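Local coordinates for protein proline dehydrogenase (Bradyrhizobium japonicum USDA 110, PDB 3HAZ) that carries proline dehydrogenase and 1-pyrroline-5-carboxylate dehydrogenase activities in one chain, using FAD and NAD, and probably oxidises proline to glutamate, at residues Pro636-Gly640 / Glu641-Leu645. Sequence-based numbering, arbitrary orientation.
Sequences PGPTG and ESNAL
Between P638 and E641 the chain reverses and enters strand 641-656, leaving the carbonyl oxygens P638 O and E641 O 3.5 Å apart. As both are acceptors, a water rather than a direct bond joins them, donating to P638 O over 2.7 Å. G640 makes the reversal with a positive phi of 73°, a value costly for a residue with a side chain. G637, ahead of it, lies where a CB would run into P638 CD and N643 ND2. P638 meets the carboxylate through CD and CG, CD standing 3.6 Å from E641 OE1. A fully stretched side chain, trans at both chi1 (-175°) and chi2, carries the carboxylate of E641 out to this ring and to N643. There N643 ND2 gives E641 OE1 a nearly straight bond of 2.9 Å from the anti side, tilted 24° out of the carboxylate plane, while OE1 lies in the plane of the asparagine amide. The loop is the turn of a beta hairpin between strands 633-634 and 641-656; strand 978-986 also pairs antiparallel with 641-656, forming a flap of the aldehyde dehydrogenase part that packs on a second subunit. R944 of that subunit forms a salt bridge with E641 OE2, while N643 OD1 accepts from T984 OG1 and from Q954 of the second subunit. Were E641 shortened to alanine, R944 would probably lose this mate and N643 ND2 its acceptor. Asparagine suits position 643 because one amide can both donate and accept.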
loop_
_atom_site.group_PDB
_atom_site.type_symbol
_atom_site.label_atom_id
_atom_site.label_comp_id
_atom_site.label_asym_id
_atom_site.label_seq_id
_atom_site.Cartn_x
_atom_site.Cartn_y
_atom_site.Cartn_z
ATOM N N PRO A 636 -11.268 0.091 -23.154
ATOM C CA PRO A 636 -11.955 -1.121 -22.696
ATOM C C PRO A 636 -12.837 -1.659 -23.806
ATOM O O PRO A 636 -13.445 -0.883 -24.543
ATOM C CB PRO A 636 -12.833 -0.603 -21.551
ATOM C CG PRO A 636 -13.060 0.845 -21.911
ATOM C CD PRO A 636 -11.708 1.273 -22.396
ATOM N N GLY A 637 -12.907 -2.976 -23.926
ATOM C CA GLY A 637 -13.736 -3.590 -24.937
ATOM C C GLY A 637 -14.007 -5.042 -24.620
ATOM O O GLY A 637 -13.742 -5.509 -23.517
ATOM N N PRO A 638 -14.535 -5.773 -25.603
ATOM C CA PRO A 638 -14.849 -7.183 -25.383
ATOM C C PRO A 638 -13.575 -8.007 -25.419
ATOM O O PRO A 638 -12.541 -7.516 -25.868
ATOM C CB PRO A 638 -15.740 -7.529 -26.577
ATOM C CG PRO A 638 -15.318 -6.585 -27.661
ATOM C CD PRO A 638 -14.788 -5.337 -26.988
ATOM N N THR A 639 -13.648 -9.241 -24.940
ATOM C CA THR A 639 -12.535 -10.166 -25.058
ATOM C C THR A 639 -12.313 -10.478 -26.547
ATOM O O THR A 639 -13.224 -10.309 -27.361
ATOM C CB THR A 639 -12.836 -11.469 -24.293
ATOM O OG1 THR A 639 -11.673 -12.309 -24.285
ATOM C CG2 THR A 639 -14.002 -12.217 -24.945
ATOM N N GLY A 640 -11.112 -10.925 -26.902
ATOM C CA GLY A 640 -10.813 -11.287 -28.280
ATOM C C GLY A 640 -10.680 -10.089 -29.214
ATOM O O GLY A 640 -10.726 -10.235 -30.437
ATOM N N GLU A 641 -10.503 -8.904 -28.639
ATOM C CA GLU A 641 -10.337 -7.693 -29.434
ATOM C C GLU A 641 -9.488 -6.667 -28.705
ATOM O O GLU A 641 -9.654 -6.455 -27.507
ATOM C CB GLU A 641 -11.705 -7.088 -29.782
ATOM C CG GLU A 641 -11.651 -5.886 -30.703
ATOM C CD GLU A 641 -13.026 -5.275 -30.943
ATOM O OE1 GLU A 641 -13.447 -4.401 -30.151
ATOM O OE2 GLU A 641 -13.685 -5.676 -31.927
ATOM N N SER A 642 -8.578 -6.023 -29.429
ATOM C CA SER A 642 -7.824 -4.912 -28.854
ATOM C C SER A 642 -8.258 -3.594 -29.483
ATOM O O SER A 642 -8.549 -3.532 -30.679
ATOM C CB SER A 642 -6.319 -5.112 -29.042
ATOM O OG SER A 642 -5.940 -4.902 -30.393
ATOM N N ASN A 643 -8.296 -2.544 -28.670
ATOM C CA ASN A 643 -8.650 -1.210 -29.132
ATOM C C ASN A 643 -7.681 -0.197 -28.555
ATOM O O ASN A 643 -7.585 -0.048 -27.341
ATOM C CB ASN A 643 -10.080 -0.857 -28.725
ATOM C CG ASN A 643 -11.110 -1.709 -29.430
ATOM O OD1 ASN A 643 -11.511 -1.413 -30.556
ATOM N ND2 ASN A 643 -11.547 -2.777 -28.770
ATOM N N ALA A 644 -6.959 0.494 -29.427
ATOM C CA ALA A 644 -5.927 1.416 -28.986
ATOM C C ALA A 644 -6.078 2.784 -29.640
ATOM O O ALA A 644 -6.215 2.889 -30.862
ATOM C CB ALA A 644 -4.548 0.830 -29.266
ATOM N N LEU A 645 -6.043 3.830 -28.816
ATOM C CA LEU A 645 -6.141 5.209 -29.290
ATOM C C LEU A 645 -4.759 5.865 -29.319
ATOM O O LEU A 645 -4.013 5.826 -28.331
ATOM C CB LEU A 645 -7.085 6.014 -28.386
ATOM C CG LEU A 645 -7.400 7.470 -28.751
ATOM C CD1 LEU A 645 -8.110 7.573 -30.101
ATOM C CD2 LEU A 645 -8.249 8.119 -27.661
HETATM O O HOH W 1 -10.443 -6.430 -24.640
#